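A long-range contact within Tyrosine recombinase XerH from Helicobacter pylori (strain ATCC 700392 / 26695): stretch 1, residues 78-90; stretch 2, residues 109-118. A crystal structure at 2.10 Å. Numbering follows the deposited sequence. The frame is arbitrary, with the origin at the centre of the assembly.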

ATOM      1  N   LEU D  78     -15.745 -22.962  12.262  1.00 30.28           N
ATOM      2  CA  LEU D  78     -16.981 -22.453  11.666  1.00 30.01           C
ATOM      3  C   LEU D  78     -16.879 -22.106  10.170  1.00 27.60           C
ATOM      4  O   LEU D  78     -17.757 -22.497   9.401  1.00 27.67           O
ATOM      5  CB  LEU D  78     -17.478 -21.229  12.447  1.00 31.27           C
ATOM      6  CG  LEU D  78     -18.776 -20.579  11.957  1.00 33.08           C
ATOM      7  CD1 LEU D  78     -19.747 -20.377  13.109  1.00 34.81           C
ATOM      8  CD2 LEU D  78     -18.486 -19.255  11.268  1.00 32.89           C
ATOM      9  N   PRO D  79     -15.825 -21.376   9.745  1.00 26.79           N
ATOM     10  CA  PRO D  79     -15.789 -21.027   8.317  1.00 25.50           C
ATOM     11  C   PRO D  79     -15.732 -22.234   7.377  1.00 23.81           C
ATOM     12  O   PRO D  79     -16.294 -22.178   6.283  1.00 23.89           O
ATOM     13  CB  PRO D  79     -14.506 -20.197   8.193  1.00 27.10           C
ATOM     14  CG  PRO D  79     -14.284 -19.644   9.550  1.00 28.61           C
ATOM     15  CD  PRO D  79     -14.724 -20.728  10.483  1.00 28.07           C
ATOM     16  N   LEU D  80     -15.073 -23.309   7.798  1.00 22.98           N
ATOM     17  CA  LEU D  80     -14.941 -24.491   6.950  1.00 22.31           C
ATOM     18  C   LEU D  80     -16.224 -25.322   6.930  1.00 23.07           C
ATOM     19  O   LEU D  80     -16.546 -25.950   5.923  1.00 24.61           O
ATOM     20  CB  LEU D  80     -13.757 -25.347   7.405  1.00 23.34           C
ATOM     21  CG  LEU D  80     -12.383 -24.688   7.247  1.00 23.91           C
ATOM     22  CD1 LEU D  80     -11.267 -25.687   7.512  1.00 24.12           C
ATOM     23  CD2 LEU D  80     -12.233 -24.062   5.866  1.00 22.38           C
ATOM     24  N   LEU D  81     -16.954 -25.326   8.040  1.00 21.95           N
ATOM     25  CA  LEU D  81     -18.243 -26.006   8.091  1.00 24.97           C
ATOM     26  C   LEU D  81     -19.263 -25.260   7.236  1.00 26.30           C
ATOM     27  O   LEU D  81     -20.173 -25.863   6.666  1.00 25.26           O
ATOM     28  CB  LEU D  81     -18.740 -26.129   9.532  1.00 26.42           C
ATOM     29  CG  LEU D  81     -17.876 -26.972  10.472  1.00 28.38           C
ATOM     30  CD1 LEU D  81     -18.530 -27.096  11.837  1.00 30.38           C
ATOM     31  CD2 LEU D  81     -17.613 -28.345   9.874  1.00 30.20           C
ATOM     32  N   LYS D  82     -19.102 -23.942   7.151  1.00 27.38           N
ATOM     33  CA  LYS D  82     -19.935 -23.121   6.281  1.00 27.41           C
ATOM     34  C   LYS D  82     -19.692 -23.474   4.818  1.00 26.20           C
ATOM     35  O   LYS D  82     -20.627 -23.519   4.017  1.00 25.80           O
ATOM     36  CB  LYS D  82     -19.662 -21.632   6.508  1.00 30.36           C
ATOM     37  CG  LYS D  82     -20.127 -21.095   7.851  1.00 34.28           C
ATOM     38  CD  LYS D  82     -21.639 -21.115   7.971  1.00 39.69           C
ATOM     39  CE  LYS D  82     -22.091 -20.449   9.260  1.00 44.27           C
ATOM     40  NZ  LYS D  82     -21.603 -19.043   9.352  1.00 47.39           N
ATOM     41  N   PHE D  83     -18.431 -23.724   4.478  1.00 24.46           N
ATOM     42  CA  PHE D  83     -18.064 -24.050   3.104  1.00 24.83           C
ATOM     43  C   PHE D  83     -18.592 -25.417   2.692  1.00 25.50           C
ATOM     44  O   PHE D  83     -18.994 -25.613   1.544  1.00 25.36           O
ATOM     45  CB  PHE D  83     -16.547 -24.004   2.915  1.00 24.14           C
ATOM     46  CG  PHE D  83     -16.103 -24.445   1.550  1.00 25.28           C
ATOM     47  CD1 PHE D  83     -16.378 -23.668   0.437  1.00 26.61           C
ATOM     48  CD2 PHE D  83     -15.427 -25.642   1.377  1.00 25.17           C
ATOM     49  CE1 PHE D  83     -15.982 -24.073  -0.824  1.00 28.07           C
ATOM     50  CE2 PHE D  83     -15.025 -26.051   0.119  1.00 26.37           C
ATOM     51  CZ  PHE D  83     -15.304 -25.266  -0.983  1.00 27.75           C
ATOM     52  N   HIS D  84     -18.578 -26.364   3.625  1.00 25.22           N
ATOM     53  CA  HIS D  84     -19.136 -27.682   3.359  1.00 27.06           C
ATOM     54  C   HIS D  84     -20.628 -27.575   3.073  1.00 27.20           C
ATOM     55  O   HIS D  84     -21.138 -28.201   2.142  1.00 29.22           O
ATOM     56  CB  HIS D  84     -18.896 -28.631   4.532  1.00 26.64           C
ATOM     57  CG  HIS D  84     -19.721 -29.878   4.468  1.00 29.06           C
ATOM     58  ND1 HIS D  84     -20.908 -30.019   5.154  1.00 30.17           N
ATOM     59  CD2 HIS D  84     -19.538 -31.034   3.789  1.00 30.01           C
ATOM     60  CE1 HIS D  84     -21.418 -31.212   4.903  1.00 31.11           C
ATOM     61  NE2 HIS D  84     -20.607 -31.847   4.078  1.00 30.95           N
ATOM     62  N   GLU D  85     -21.319 -26.777   3.881  1.00 27.41           N
ATOM     63  CA  GLU D  85     -22.740 -26.514   3.685  1.00 29.81           C
ATOM     64  C   GLU D  85     -22.988 -25.888   2.316  1.00 28.17           C
ATOM     65  O   GLU D  85     -23.936 -26.248   1.619  1.00 28.22           O
ATOM     66  CB  GLU D  85     -23.271 -25.599   4.789  1.00 33.10           C
ATOM     67  CG  GLU D  85     -24.700 -25.130   4.584  1.00 38.16           C
ATOM     68  CD  GLU D  85     -25.128 -24.104   5.616  1.00 41.86           C
ATOM     69  OE1 GLU D  85     -25.671 -24.508   6.664  1.00 44.81           O
ATOM     70  OE2 GLU D  85     -24.916 -22.896   5.380  1.00 42.37           O
ATOM     71  N   TYR D  86     -22.123 -24.951   1.945  1.00 26.54           N
ATOM     72  CA  TYR D  86     -22.182 -24.311   0.637  1.00 25.58           C
ATOM     73  C   TYR D  86     -21.983 -25.320  -0.486  1.00 25.70           C
ATOM     74  O   TYR D  86     -22.799 -25.410  -1.402  1.00 26.91           O
ATOM     75  CB  TYR D  86     -21.130 -23.199   0.542  1.00 22.98           C
ATOM     76  CG  TYR D  86     -20.850 -22.723  -0.869  1.00 22.71           C
ATOM     77  CD1 TYR D  86     -21.693 -21.812  -1.497  1.00 25.12           C
ATOM     78  CD2 TYR D  86     -19.739 -23.178  -1.569  1.00 21.04           C
ATOM     79  CE1 TYR D  86     -21.439 -21.373  -2.786  1.00 25.33           C
ATOM     80  CE2 TYR D  86     -19.479 -22.747  -2.857  1.00 22.64           C
ATOM     81  CZ  TYR D  86     -20.331 -21.846  -3.460  1.00 24.04           C
ATOM     82  OH  TYR D  86     -20.070 -21.418  -4.741  1.00 24.58           O
ATOM     83  N   PHE D  87     -20.895 -26.080  -0.404  1.00 25.01           N
ATOM     84  CA  PHE D  87     -20.515 -27.003  -1.468  1.00 27.07           C
ATOM     85  C   PHE D  87     -21.551 -28.103  -1.694  1.00 29.11           C
ATOM     86  O   PHE D  87     -21.756 -28.544  -2.823  1.00 29.06           O
ATOM     87  CB  PHE D  87     -19.151 -27.631  -1.160  1.00 26.36           C
ATOM     88  CG  PHE D  87     -18.665 -28.577  -2.223  1.00 28.14           C
ATOM     89  CD1 PHE D  87     -18.093 -28.094  -3.390  1.00 28.53           C
ATOM     90  CD2 PHE D  87     -18.778 -29.948  -2.055  1.00 28.41           C
ATOM     91  CE1 PHE D  87     -17.648 -28.961  -4.371  1.00 28.50           C
ATOM     92  CE2 PHE D  87     -18.333 -30.819  -3.032  1.00 28.79           C
ATOM     93  CZ  PHE D  87     -17.766 -30.325  -4.190  1.00 28.45           C
ATOM     94  N   SER D  88     -22.203 -28.541  -0.622  1.00 31.09           N
ATOM     95  CA  SER D  88     -23.168 -29.633  -0.714  1.00 34.04           C
ATOM     96  C   SER D  88     -24.385 -29.259  -1.557  1.00 34.36           C
ATOM     97  O   SER D  88     -24.985 -30.117  -2.205  1.00 36.14           O
ATOM     98  CB  SER D  88     -23.617 -30.068   0.683  1.00 39.15           C
ATOM     99  OG  SER D  88     -24.263 -29.008   1.365  1.00 44.46           O
ATOM    100  N   LYS D  89     -24.744 -27.979  -1.553  1.00 33.52           N
ATOM    101  CA  LYS D  89     -25.907 -27.522  -2.304  1.00 37.06           C
ATOM    102  C   LYS D  89     -25.517 -26.805  -3.595  1.00 36.55           C
ATOM    103  O   LYS D  89     -26.299 -26.759  -4.544  1.00 40.84           O
ATOM    104  CB  LYS D  89     -26.774 -26.603  -1.438  1.00 39.11           C
ATOM    105  CG  LYS D  89     -26.058 -25.364  -0.922  1.00 40.02           C
ATOM    106  CD  LYS D  89     -26.982 -24.513  -0.067  1.00 41.52           C
ATOM    107  CE  LYS D  89     -26.277 -23.267   0.444  1.00 42.01           C
ATOM    108  NZ  LYS D  89     -27.185 -22.413   1.260  1.00 43.77           N
ATOM    109  N   ALA D  90     -24.306 -26.257  -3.634  1.00 32.40           N
ATOM    110  CA  ALA D  90     -23.860 -25.490  -4.793  1.00 31.00           C
ATOM    111  C   ALA D  90     -23.302 -26.380  -5.901  1.00 30.65           C
ATOM    112  O   ALA D  90     -23.368 -26.025  -7.077  1.00 30.06           O
ATOM    113  CB  ALA D  90     -22.817 -24.462  -4.380  1.00 28.46           C
TER
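Stretch 2 109-118: MLAEFLSVYT

Helices that cross steeply meet over a short patch, and a few large side chains must then do most of the packing. This pair from XerH is a worked example. Residues 109-117 of stretch 2 are helical, and Thr-118 is the first residue to leave helical geometry. Their axis passes 11.0 Å from that of helix 78-90, with the N-to-C directions at 110°. The backbones come nearest at Phe-83 and Phe-113, whose CA atoms lie 7.1 Å apart.

Phe-113 points toward stretch 1 and adopts chi1 t (161°), which lays its ring against the backbone and CB of Phe-83. CZ of Phe-113 is 3.8 Å from CB of Phe-83, and that CB sits over the ring face. Phe-83, also t, directs its ring edge toward the same face, the centroids 5.3 Å apart and the planes at 76°. Its CE1 reaches on to CD2 of Leu-110 at 3.5 Å.

Tyr-86, again t, is the knob that enters stretch 2, among Met-109, Glu-112, Phe-113 and Tyr-117. CB of Phe-113 sits over one face of the Tyr-86 ring, 4.1 Å from its centroid, while CG of Met-109 meets the ring edge, 3.8 Å from CE2 of Tyr-86. The extended t, t start of Met-109 carries its SD to 3.9 Å from CD1 of Phe-87. At the far end of Tyr-86, a water links its OH to OE1 of Glu-112.

Tyr-117 returns the knob with a different rotamer, m (-85°), its ring among Lys-82, Glu-85, Tyr-86 and Lys-89. Its CE1 lies 3.8 Å from CB of Tyr-86, and its OH donates a hydrogen bond to OE2 of Glu-85 at 3.1 Å. The t, t chain of Glu-85 brings that carboxylate within reach, although its CB points sideways. A second water joins NZ of Lys-82 to the backbone O of Tyr-117.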

ATOM      1  N   MET D 109     -14.609 -20.604  -7.312  1.00 24.82           N
ATOM      2  CA  MET D 109     -15.644 -21.107  -6.413  1.00 24.83           C
ATOM      3  C   MET D 109     -15.467 -20.564  -4.999  1.00 24.51           C
ATOM      4  O   MET D 109     -16.439 -20.176  -4.349  1.00 22.98           O
ATOM      5  CB  MET D 109     -15.638 -22.636  -6.385  1.00 23.78           C
ATOM      6  CG  MET D 109     -16.619 -23.231  -5.387  1.00 24.16           C
ATOM      7  SD  MET D 109     -16.477 -25.018  -5.201  1.00 31.66           S
ATOM      8  CE  MET D 109     -17.018 -25.580  -6.814  1.00 27.93           C
ATOM      9  N   LEU D 110     -14.223 -20.532  -4.530  1.00 25.07           N
ATOM     10  CA  LEU D 110     -13.927 -20.035  -3.190  1.00 24.31           C
ATOM     11  C   LEU D 110     -14.221 -18.541  -3.088  1.00 25.44           C
ATOM     12  O   LEU D 110     -14.683 -18.060  -2.054  1.00 27.24           O
ATOM     13  CB  LEU D 110     -12.469 -20.315  -2.813  1.00 23.25           C
ATOM     14  CG  LEU D 110     -12.034 -21.784  -2.766  1.00 24.60           C
ATOM     15  CD1 LEU D 110     -10.671 -21.924  -2.105  1.00 25.86           C
ATOM     16  CD2 LEU D 110     -13.064 -22.639  -2.049  1.00 22.58           C
ATOM     17  N   ALA D 111     -13.951 -17.814  -4.168  1.00 25.06           N
ATOM     18  CA  ALA D 111     -14.221 -16.380  -4.214  1.00 26.01           C
ATOM     19  C   ALA D 111     -15.718 -16.102  -4.134  1.00 26.78           C
ATOM     20  O   ALA D 111     -16.149 -15.155  -3.475  1.00 28.11           O
ATOM     21  CB  ALA D 111     -13.634 -15.768  -5.476  1.00 27.14           C
ATOM     22  N   GLU D 112     -16.506 -16.936  -4.806  1.00 25.67           N
ATOM     23  CA  GLU D 112     -17.958 -16.798  -4.791  1.00 27.23           C
ATOM     24  C   GLU D 112     -18.527 -17.142  -3.419  1.00 27.09           C
ATOM     25  O   GLU D 112     -19.461 -16.495  -2.946  1.00 27.85           O
ATOM     26  CB  GLU D 112     -18.597 -17.681  -5.867  1.00 26.77           C
ATOM     27  CG  GLU D 112     -18.284 -17.243  -7.290  1.00 29.66           C
ATOM     28  CD  GLU D 112     -19.023 -18.060  -8.333  1.00 31.05           C
ATOM     29  OE1 GLU D 112     -19.710 -19.033  -7.956  1.00 29.56           O
ATOM     30  OE2 GLU D 112     -18.920 -17.725  -9.532  1.00 33.15           O
ATOM     31  N   PHE D 113     -17.958 -18.163  -2.785  1.00 26.05           N
ATOM     32  CA  PHE D 113     -18.354 -18.542  -1.433  1.00 24.61           C
ATOM     33  C   PHE D 113     -18.121 -17.398  -0.455  1.00 23.24           C
ATOM     34  O   PHE D 113     -18.962 -17.118   0.398  1.00 24.33           O
ATOM     35  CB  PHE D 113     -17.590 -19.787  -0.974  1.00 23.78           C
ATOM     36  CG  PHE D 113     -17.581 -19.978   0.520  1.00 24.26           C
ATOM     37  CD1 PHE D 113     -18.723 -20.386   1.189  1.00 24.40           C
ATOM     38  CD2 PHE D 113     -16.425 -19.756   1.254  1.00 24.50           C
ATOM     39  CE1 PHE D 113     -18.716 -20.562   2.562  1.00 24.17           C
ATOM     40  CE2 PHE D 113     -16.411 -19.930   2.626  1.00 24.39           C
ATOM     41  CZ  PHE D 113     -17.558 -20.334   3.281  1.00 23.74           C
ATOM     42  N   LEU D 114     -16.973 -16.739  -0.587  1.00 24.61           N
ATOM     43  CA  LEU D 114     -16.619 -15.625   0.286  1.00 27.97           C
ATOM     44  C   LEU D 114     -17.577 -14.449   0.129  1.00 30.25           C
ATOM     45  O   LEU D 114     -18.008 -13.857   1.117  1.00 30.72           O
ATOM     46  CB  LEU D 114     -15.185 -15.167   0.013  1.00 28.95           C
ATOM     47  CG  LEU D 114     -14.067 -16.077   0.522  1.00 29.14           C
ATOM     48  CD1 LEU D 114     -12.706 -15.531   0.113  1.00 29.44           C
ATOM     49  CD2 LEU D 114     -14.151 -16.231   2.033  1.00 29.73           C
ATOM     50  N   SER D 115     -17.909 -14.113  -1.113  1.00 32.83           N
ATOM     51  CA  SER D 115     -18.792 -12.983  -1.387  1.00 36.54           C
ATOM     52  C   SER D 115     -20.177 -13.181  -0.775  1.00 35.84           C
ATOM     53  O   SER D 115     -20.772 -12.242  -0.248  1.00 38.19           O
ATOM     54  CB  SER D 115     -18.917 -12.759  -2.895  1.00 42.05           C
ATOM     55  OG  SER D 115     -19.531 -13.872  -3.522  1.00 47.21           O
ATOM     56  N   VAL D 116     -20.682 -14.407  -0.846  1.00 34.18           N
ATOM     57  CA  VAL D 116     -22.011 -14.717  -0.331  1.00 34.45           C
ATOM     58  C   VAL D 116     -22.040 -14.803   1.194  1.00 32.58           C
ATOM     59  O   VAL D 116     -22.876 -14.171   1.843  1.00 34.59           O
ATOM     60  CB  VAL D 116     -22.539 -16.044  -0.914  1.00 35.26           C
ATOM     61  CG1 VAL D 116     -23.821 -16.469  -0.208  1.00 36.31           C
ATOM     62  CG2 VAL D 116     -22.768 -15.914  -2.415  1.00 35.54           C
ATOM     63  N   TYR D 117     -21.120 -15.575   1.763  1.00 29.18           N
ATOM     64  CA  TYR D 117     -21.161 -15.891   3.189  1.00 28.21           C
ATOM     65  C   TYR D 117     -20.521 -14.835   4.092  1.00 27.52           C
ATOM     66  O   TYR D 117     -20.545 -14.970   5.315  1.00 27.85           O
ATOM     67  CB  TYR D 117     -20.495 -17.247   3.436  1.00 27.29           C
ATOM     68  CG  TYR D 117     -21.422 -18.426   3.240  1.00 30.34           C
ATOM     69  CD1 TYR D 117     -21.776 -18.854   1.966  1.00 32.02           C
ATOM     70  CD2 TYR D 117     -21.942 -19.112   4.330  1.00 31.65           C
ATOM     71  CE1 TYR D 117     -22.625 -19.933   1.785  1.00 33.66           C
ATOM     72  CE2 TYR D 117     -22.790 -20.191   4.160  1.00 33.48           C
ATOM     73  CZ  TYR D 117     -23.129 -20.597   2.886  1.00 34.24           C
ATOM     74  OH  TYR D 117     -23.974 -21.672   2.713  1.00 33.58           O
ATOM     75  N   THR D 118     -19.954 -13.786   3.502  1.00 25.31           N
ATOM     76  CA  THR D 118     -19.367 -12.709   4.296  1.00 25.76           C
ATOM     77  C   THR D 118     -20.096 -11.390   4.074  1.00 27.05           C
ATOM     78  O   THR D 118     -19.632 -10.336   4.509  1.00 28.59           O
ATOM     79  CB  THR D 118     -17.877 -12.505   3.977  1.00 26.22           C
ATOM     80  OG1 THR D 118     -17.730 -12.114   2.607  1.00 28.77           O
ATOM     81  CG2 THR D 118     -17.092 -13.784   4.232  1.00 25.20           C
TER
HETATM   82  O   HOH W   1     -21.340 -16.837   7.234  1.00 40.68           O
HETATM   83  O   HOH W   2     -21.472 -19.851  -5.982  1.00 24.58           O